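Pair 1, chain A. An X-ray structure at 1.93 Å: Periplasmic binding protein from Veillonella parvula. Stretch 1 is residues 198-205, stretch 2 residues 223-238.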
# COMPACT_ATOMS: atom_id res chain seq x y z
N PRO A 198 -26.83 -7.18 7.87
CA PRO A 198 -26.37 -7.84 6.65
C PRO A 198 -25.14 -7.14 6.07
O PRO A 198 -25.02 -5.91 6.20
CB PRO A 198 -27.55 -7.69 5.70
CG PRO A 198 -28.74 -7.55 6.60
CD PRO A 198 -28.24 -6.77 7.79
N LYS A 199 -24.24 -7.91 5.46
CA LYS A 199 -23.06 -7.35 4.84
C LYS A 199 -23.44 -6.77 3.48
O LYS A 199 -24.19 -7.40 2.72
CB LYS A 199 -21.98 -8.42 4.68
CG LYS A 199 -21.59 -9.08 6.01
CD LYS A 199 -20.44 -10.08 5.84
CE LYS A 199 -20.02 -10.65 7.19
NZ LYS A 199 -19.69 -9.59 8.20
N PRO A 200 -22.94 -5.57 3.17
CA PRO A 200 -23.19 -5.06 1.82
C PRO A 200 -22.36 -5.82 0.81
O PRO A 200 -21.20 -6.16 1.10
CB PRO A 200 -22.74 -3.59 1.90
CG PRO A 200 -21.84 -3.52 3.05
CD PRO A 200 -22.30 -4.57 4.04
N THR A 201 -22.95 -6.10 -0.35
CA THR A 201 -22.23 -6.72 -1.45
C THR A 201 -21.42 -5.65 -2.15
O THR A 201 -21.89 -4.52 -2.32
CB THR A 201 -23.20 -7.40 -2.45
OG1 THR A 201 -24.22 -6.47 -2.84
CG2 THR A 201 -23.84 -8.64 -1.83
N VAL A 202 -20.20 -5.99 -2.55
CA VAL A 202 -19.33 -5.00 -3.18
C VAL A 202 -18.62 -5.56 -4.42
O VAL A 202 -18.12 -6.69 -4.41
CB VAL A 202 -18.30 -4.43 -2.16
CG1 VAL A 202 -17.47 -5.54 -1.54
CG2 VAL A 202 -17.41 -3.39 -2.81
N TYR A 203 -18.59 -4.76 -5.49
CA TYR A 203 -17.76 -5.09 -6.64
C TYR A 203 -16.51 -4.21 -6.61
O TYR A 203 -16.60 -2.98 -6.50
CB TYR A 203 -18.52 -4.90 -7.97
CG TYR A 203 -17.61 -4.94 -9.17
CD1 TYR A 203 -16.78 -6.04 -9.39
CD2 TYR A 203 -17.54 -3.88 -10.07
CE1 TYR A 203 -15.91 -6.09 -10.47
CE2 TYR A 203 -16.68 -3.92 -11.15
CZ TYR A 203 -15.87 -5.03 -11.35
OH TYR A 203 -15.01 -5.08 -12.42
N LEU A 204 -15.34 -4.85 -6.68
CA LEU A 204 -14.06 -4.16 -6.55
C LEU A 204 -13.30 -4.23 -7.87
O LEU A 204 -13.22 -5.30 -8.47
CB LEU A 204 -13.20 -4.82 -5.46
CG LEU A 204 -13.75 -4.95 -4.04
CD1 LEU A 204 -12.85 -5.88 -3.21
CD2 LEU A 204 -13.83 -3.59 -3.38
N GLU A 205 -12.75 -3.11 -8.32
CA GLU A 205 -12.01 -3.14 -9.58
C GLU A 205 -10.86 -2.14 -9.55
O GLU A 205 -11.05 -1.00 -9.10
CB GLU A 205 -12.91 -2.87 -10.79
CG GLU A 205 -12.18 -3.02 -12.14
CD GLU A 205 -12.98 -2.52 -13.34
OE1 GLU A 205 -14.21 -2.75 -13.40
OE2 GLU A 205 -12.37 -1.91 -14.25
N SER A 223 -5.52 -9.27 -1.41
CA SER A 223 -5.37 -7.83 -1.65
C SER A 223 -6.64 -7.07 -1.26
O SER A 223 -7.17 -7.29 -0.17
CB SER A 223 -5.01 -7.59 -3.13
OG SER A 223 -4.76 -6.22 -3.38
N TRP A 224 -7.15 -6.21 -2.15
CA TRP A 224 -8.37 -5.45 -1.86
C TRP A 224 -9.53 -6.36 -1.44
O TRP A 224 -10.39 -5.96 -0.63
CB TRP A 224 -8.80 -4.59 -3.08
CG TRP A 224 -7.98 -3.35 -3.21
CD1 TRP A 224 -6.92 -3.15 -4.06
CD2 TRP A 224 -8.11 -2.15 -2.44
NE1 TRP A 224 -6.40 -1.88 -3.87
CE2 TRP A 224 -7.11 -1.25 -2.88
CE3 TRP A 224 -8.98 -1.74 -1.42
CZ2 TRP A 224 -6.96 0.03 -2.34
CZ3 TRP A 224 -8.84 -0.48 -0.88
CH2 TRP A 224 -7.83 0.40 -1.34
N GLY A 225 -9.58 -7.56 -2.00
CA GLY A 225 -10.65 -8.49 -1.64
C GLY A 225 -10.51 -8.97 -0.20
O GLY A 225 -11.51 -9.15 0.50
N ALA A 226 -9.28 -9.17 0.25
CA ALA A 226 -9.06 -9.58 1.64
C ALA A 226 -9.42 -8.44 2.58
O ALA A 226 -10.06 -8.65 3.62
CB ALA A 226 -7.61 -10.02 1.86
N LEU A 227 -8.99 -7.22 2.24
CA LEU A 227 -9.27 -6.06 3.06
C LEU A 227 -10.77 -5.78 3.15
O LEU A 227 -11.29 -5.48 4.23
CB LEU A 227 -8.55 -4.83 2.50
CG LEU A 227 -7.03 -4.86 2.57
CD1 LEU A 227 -6.45 -3.70 1.77
CD2 LEU A 227 -6.57 -4.79 4.01
N ALA A 228 -11.47 -5.89 2.03
CA ALA A 228 -12.92 -5.64 2.03
C ALA A 228 -13.65 -6.66 2.91
O ALA A 228 -14.58 -6.32 3.65
CB ALA A 228 -13.46 -5.68 0.61
N THR A 229 -13.23 -7.92 2.82
CA THR A 229 -13.78 -8.96 3.68
C THR A 229 -13.55 -8.69 5.18
O THR A 229 -14.46 -8.83 5.99
CB THR A 229 -13.21 -10.33 3.30
OG1 THR A 229 -13.62 -10.65 1.97
CG2 THR A 229 -13.70 -11.41 4.26
N MSE A 230 -12.34 -8.27 5.53
CA MSE A 230 -12.03 -7.97 6.93
C MSE A 230 -12.83 -6.79 7.45
O MSE A 230 -13.10 -6.69 8.65
CB MSE A 230 -10.53 -7.68 7.10
CG MSE A 230 -9.64 -8.83 6.66
SE MSE A 230 -7.76 -8.47 7.14
CE MSE A 230 -8.07 -8.10 9.02
N ALA A 231 -13.18 -5.88 6.54
CA ALA A 231 -13.94 -4.68 6.88
C ALA A 231 -15.44 -4.95 6.80
O ALA A 231 -16.24 -4.01 6.89
CB ALA A 231 -13.56 -3.53 5.95
N GLY A 232 -15.83 -6.20 6.62
CA GLY A 232 -17.23 -6.58 6.78
C GLY A 232 -18.08 -6.54 5.52
O GLY A 232 -19.31 -6.42 5.61
N ALA A 233 -17.45 -6.65 4.35
CA ALA A 233 -18.21 -6.68 3.10
C ALA A 233 -18.33 -8.09 2.50
O ALA A 233 -17.52 -8.98 2.79
CB ALA A 233 -17.61 -5.74 2.08
N ASP A 234 -19.35 -8.28 1.67
CA ASP A 234 -19.50 -9.50 0.88
C ASP A 234 -18.95 -9.24 -0.53
O ASP A 234 -19.62 -8.60 -1.35
CB ASP A 234 -20.97 -9.91 0.81
CG ASP A 234 -21.17 -11.26 0.15
OD1 ASP A 234 -20.19 -11.84 -0.36
OD2 ASP A 234 -22.33 -11.76 0.14
N VAL A 235 -17.74 -9.72 -0.80
CA VAL A 235 -17.10 -9.51 -2.10
C VAL A 235 -17.76 -10.37 -3.20
O VAL A 235 -17.59 -11.59 -3.22
CB VAL A 235 -15.59 -9.81 -2.02
CG1 VAL A 235 -14.92 -9.57 -3.35
CG2 VAL A 235 -14.94 -8.95 -0.93
N ILE A 236 -18.49 -9.74 -4.12
CA ILE A 236 -19.31 -10.51 -5.08
C ILE A 236 -18.48 -11.45 -5.97
O ILE A 236 -19.00 -12.43 -6.51
CB ILE A 236 -20.21 -9.61 -5.98
CG1 ILE A 236 -19.39 -8.83 -7.01
CG2 ILE A 236 -21.09 -8.69 -5.12
CD1 ILE A 236 -20.25 -8.17 -8.11
N THR A 237 -17.19 -11.14 -6.11
CA THR A 237 -16.30 -11.92 -6.97
C THR A 237 -15.52 -13.00 -6.21
O THR A 237 -14.73 -13.72 -6.81
CB THR A 237 -15.28 -11.01 -7.69
OG1 THR A 237 -14.76 -10.05 -6.76
CG2 THR A 237 -15.94 -10.27 -8.86
N LYS A 238 -15.75 -13.12 -4.90
CA LYS A 238 -14.96 -14.02 -4.04
C LYS A 238 -14.84 -15.47 -4.53
O LYS A 238 -13.82 -16.12 -4.29
CB LYS A 238 -15.48 -13.99 -2.59
CG LYS A 238 -16.83 -14.68 -2.38
CD LYS A 238 -17.48 -14.26 -1.07
CE LYS A 238 -18.86 -14.89 -0.93
NZ LYS A 238 -19.74 -14.18 0.05
O HOH W 1 -15.82 -7.67 -6.14

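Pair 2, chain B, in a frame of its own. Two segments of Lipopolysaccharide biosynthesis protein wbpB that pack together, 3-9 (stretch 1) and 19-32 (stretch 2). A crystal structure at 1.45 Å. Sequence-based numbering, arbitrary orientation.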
# COMPACT_ATOMS: atom_id res chain seq x y z
N MET B 3 21.44 -26.23 -13.06
CA MET B 3 20.25 -25.65 -12.36
C MET B 3 20.21 -24.16 -12.63
O MET B 3 21.03 -23.41 -12.08
CB MET B 3 20.38 -25.85 -10.85
CG MET B 3 19.29 -26.70 -10.25
SD MET B 3 19.22 -26.53 -8.45
CE MET B 3 18.18 -27.92 -8.07
N THR B 4 19.26 -23.75 -13.47
CA THR B 4 19.19 -22.35 -13.86
C THR B 4 18.78 -21.65 -12.59
O THR B 4 17.86 -22.11 -11.95
CB THR B 4 18.13 -22.13 -14.96
OG1 THR B 4 18.54 -22.95 -16.06
CG2 THR B 4 18.20 -20.69 -15.42
N ARG B 5 19.39 -20.49 -12.34
CA ARG B 5 19.03 -19.75 -11.13
C ARG B 5 18.11 -18.58 -11.51
O ARG B 5 18.49 -17.68 -12.28
CB ARG B 5 20.27 -19.24 -10.42
CG ARG B 5 21.13 -20.35 -9.82
CD ARG B 5 22.54 -19.85 -9.45
NE ARG B 5 22.60 -18.79 -8.44
CZ ARG B 5 22.36 -18.95 -7.14
NH1 ARG B 5 22.49 -17.92 -6.32
NH2 ARG B 5 21.97 -20.13 -6.67
N PHE B 6 16.95 -18.55 -10.84
CA PHE B 6 15.92 -17.55 -11.13
C PHE B 6 15.67 -16.63 -9.95
O PHE B 6 15.76 -17.08 -8.78
CB PHE B 6 14.61 -18.28 -11.36
CG PHE B 6 14.48 -18.92 -12.70
CD1 PHE B 6 14.78 -20.27 -12.85
CD2 PHE B 6 13.99 -18.20 -13.77
CE1 PHE B 6 14.68 -20.87 -14.12
CE2 PHE B 6 13.92 -18.78 -15.04
CZ PHE B 6 14.17 -20.14 -15.19
N ALA B 7 15.34 -15.37 -10.20
CA ALA B 7 14.64 -14.57 -9.19
C ALA B 7 13.30 -14.25 -9.87
O ALA B 7 13.18 -14.28 -11.10
CB ALA B 7 15.38 -13.31 -8.89
N LEU B 8 12.28 -13.98 -9.07
CA LEU B 8 10.89 -13.79 -9.59
C LEU B 8 10.33 -12.49 -9.02
O LEU B 8 10.43 -12.26 -7.80
CB LEU B 8 9.97 -14.96 -9.27
CG LEU B 8 8.49 -14.74 -9.58
CD1 LEU B 8 8.25 -14.60 -11.07
CD2 LEU B 8 7.74 -15.97 -9.03
N THR B 9 9.73 -11.65 -9.87
CA THR B 9 8.98 -10.49 -9.39
C THR B 9 7.49 -10.75 -9.57
O THR B 9 7.05 -11.47 -10.46
CB THR B 9 9.33 -9.18 -10.05
OG1 THR B 9 8.80 -9.16 -11.38
CG2 THR B 9 10.86 -9.04 -10.14
N HIS B 19 4.41 -19.64 -12.77
CA HIS B 19 5.87 -19.46 -12.92
C HIS B 19 6.63 -20.30 -11.90
O HIS B 19 7.67 -20.85 -12.24
CB HIS B 19 6.24 -17.99 -12.70
CG HIS B 19 5.78 -17.10 -13.82
ND1 HIS B 19 6.62 -16.76 -14.86
CD2 HIS B 19 4.56 -16.59 -14.13
CE1 HIS B 19 5.96 -16.03 -15.73
NE2 HIS B 19 4.70 -15.94 -15.34
N LEU B 20 6.07 -20.47 -10.72
CA LEU B 20 6.71 -21.34 -9.72
C LEU B 20 6.67 -22.76 -10.22
O LEU B 20 7.70 -23.44 -10.13
CB LEU B 20 5.94 -21.30 -8.40
CG LEU B 20 6.01 -19.97 -7.66
CD1 LEU B 20 5.18 -19.98 -6.35
CD2 LEU B 20 7.44 -19.52 -7.36
N LYS B 21 5.54 -23.19 -10.76
CA LYS B 21 5.44 -24.53 -11.34
C LYS B 21 6.43 -24.68 -12.51
O LYS B 21 7.12 -25.71 -12.62
CB LYS B 21 3.99 -24.84 -11.71
CG LYS B 21 3.76 -26.17 -12.41
CD LYS B 21 2.47 -26.09 -13.20
CE LYS B 21 1.47 -27.07 -12.64
NZ LYS B 21 1.45 -28.26 -13.53
N ALA B 22 6.57 -23.67 -13.37
CA ALA B 22 7.48 -23.78 -14.52
C ALA B 22 8.94 -23.88 -14.08
O ALA B 22 9.73 -24.66 -14.63
CB ALA B 22 7.33 -22.55 -15.46
N ILE B 23 9.35 -23.04 -13.14
CA ILE B 23 10.72 -23.08 -12.65
C ILE B 23 11.02 -24.45 -12.07
O ILE B 23 12.09 -25.00 -12.33
CB ILE B 23 10.94 -21.98 -11.58
CG1 ILE B 23 10.89 -20.61 -12.23
CG2 ILE B 23 12.30 -22.17 -10.85
CD1 ILE B 23 10.80 -19.44 -11.25
N LYS B 24 10.10 -24.96 -11.26
CA LYS B 24 10.18 -26.33 -10.75
C LYS B 24 10.41 -27.32 -11.90
O LYS B 24 11.44 -28.02 -11.96
CB LYS B 24 8.89 -26.66 -10.00
CG LYS B 24 8.66 -28.12 -9.67
CD LYS B 24 8.98 -28.32 -8.21
CE LYS B 24 10.27 -27.61 -7.84
NZ LYS B 24 10.14 -27.00 -6.49
N GLU B 25 9.45 -27.36 -12.82
CA GLU B 25 9.38 -28.37 -13.87
C GLU B 25 10.56 -28.27 -14.84
O GLU B 25 10.94 -29.26 -15.44
CB GLU B 25 8.01 -28.33 -14.58
CG GLU B 25 6.87 -28.68 -13.65
CD GLU B 25 5.50 -28.80 -14.30
OE1 GLU B 25 5.25 -28.22 -15.38
OE2 GLU B 25 4.62 -29.44 -13.68
N VAL B 26 11.21 -27.12 -14.98
CA VAL B 26 12.43 -27.08 -15.79
C VAL B 26 13.73 -27.33 -14.99
O VAL B 26 14.83 -27.16 -15.53
CB VAL B 26 12.56 -25.78 -16.60
CG1 VAL B 26 11.38 -25.61 -17.58
CG2 VAL B 26 12.75 -24.55 -15.70
N GLY B 27 13.61 -27.67 -13.71
CA GLY B 27 14.77 -27.94 -12.85
C GLY B 27 15.56 -26.73 -12.39
O GLY B 27 16.76 -26.82 -12.10
N GLY B 28 14.88 -25.59 -12.32
CA GLY B 28 15.52 -24.34 -11.93
C GLY B 28 15.44 -24.20 -10.41
O GLY B 28 14.75 -24.97 -9.79
N VAL B 29 16.11 -23.19 -9.87
CA VAL B 29 15.89 -22.88 -8.46
C VAL B 29 15.47 -21.43 -8.35
O VAL B 29 16.08 -20.55 -8.96
CB VAL B 29 17.17 -23.19 -7.64
CG1 VAL B 29 18.33 -22.38 -8.15
CG2 VAL B 29 16.90 -22.91 -6.15
N LEU B 30 14.47 -21.19 -7.49
CA LEU B 30 14.06 -19.84 -7.17
C LEU B 30 14.97 -19.37 -6.04
O LEU B 30 14.86 -19.87 -4.91
CB LEU B 30 12.58 -19.85 -6.75
CG LEU B 30 12.09 -18.44 -6.40
CD1 LEU B 30 12.15 -17.51 -7.64
CD2 LEU B 30 10.67 -18.47 -5.78
N VAL B 31 15.84 -18.43 -6.35
CA VAL B 31 16.79 -17.92 -5.37
C VAL B 31 16.14 -16.83 -4.50
O VAL B 31 16.41 -16.76 -3.30
CB VAL B 31 18.04 -17.37 -6.08
CG1 VAL B 31 19.05 -16.77 -5.11
CG2 VAL B 31 18.70 -18.52 -6.88
N ALA B 32 15.32 -15.96 -5.09
CA ALA B 32 14.83 -14.79 -4.39
C ALA B 32 13.61 -14.30 -5.16
O ALA B 32 13.49 -14.50 -6.38
CB ALA B 32 15.85 -13.69 -4.30
O HOH W 2 17.40 -25.24 -15.18

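Both pairs place a strand beside a helix that runs nearly antiparallel to it, then return the chain through a short loop into a second strand parallel to the first. Superposing N, CA and C of 14 central residues gives an RMSD of 0.9 Å. The strand and helix axes approach to 9.8 Å at 154° in pair 1 and 10.4 Å at 176° in pair 2. The parallel register is the same: A:Thr201 pairs with A:Asp234 as B:Arg5 pairs with B:Val29, and A:Val202 with A:Val235 as B:Phe6 with B:Leu30.

Three backbone hydrogen bonds occupy equivalent positions. In pair 1, A:Asp234 N donates to A:Pro200 O (2.9 Å), A:Val202 N to A:Asp234 O (2.9 Å) and A:Ile236 N to A:Val202 O (3.1 Å). In pair 2, B:Val29 N donates to B:Thr4 O (2.9 Å), B:Phe6 N to B:Val29 O (2.9 Å) and B:Val31 N to B:Phe6 O (2.8 Å). At the first position the ladder uses only the carbonyl O, so the missing NH of A:Pro200 costs no bond in it; B:Thr4 is its counterpart.

The loop leaving the helix also matches. A:Gly232 CA and B:Gly27 CA fall 1.3 Å apart after superposition, and both residues have positive phi, 92° and 75°. At the backbone angles of A:Gly232 a CB would jam against the preceding carbonyl O, which calls for glycine; the phi of B:Gly27 favours it.

The next position divides the two solutions. A:Ala233 CA and B:Gly28 CA fall 0.5 Å apart, whereas A:Val202 corresponds to the larger B:Phe6. In pair 1 the methyl of A:Ala233 fills space beside the valine, with A:Val202 CG1 to A:Ala233 CB at 3.6 Å. In pair 2 the aromatic ring takes that room: an ideal CB on B:Gly28 would lie 2.7 Å from B:Phe6 CE1, a clash. The ring reaches the helix as well, with B:Ile23 CG1 4.0 Å from the centroid of the B:Phe6 ring and 13° off its normal, a CH-pi contact over the face. A:Ala228 occupies the position of B:Ile23.

Two residues along the strand, A:Leu204 and B:Leu8 both direct CA-to-CB toward the opposing stretch, but with different rotamers, m,t and t,p. Both contact matched partners. On the second strand, A:Leu204 CD1 lies 4.2 Å from A:Val235 CG1, and B:Leu8 CB 3.7 Å from B:Leu30 CD1. On the helix, A:Leu204 CD1 meets the small A:Gly225 (CA, 3.8 Å) and A:Ala228 (CB, 3.9 Å), while B:Leu8 CD2 meets the larger B:Leu20 (CD2, 3.9 Å), the match of A:Gly225.

On the sheet face bearing A:Thr201 and A:Asp234, A:Thr201 CG2, a methyl, lies 4.0 Å from A:Asp234 OD2, a loose contact and not a hydrogen bond; A:Thr201 CB packs on A:Ile236 CG2 at 3.6 Å. Its counterpart packs aliphatic carbon, B:Arg5 CG to B:Val29 CG1 at 3.8 Å, and B:Val31 CG2 lies over one face of the B:Arg5 guanidinium, 3.7 Å from B:Arg5 NH2.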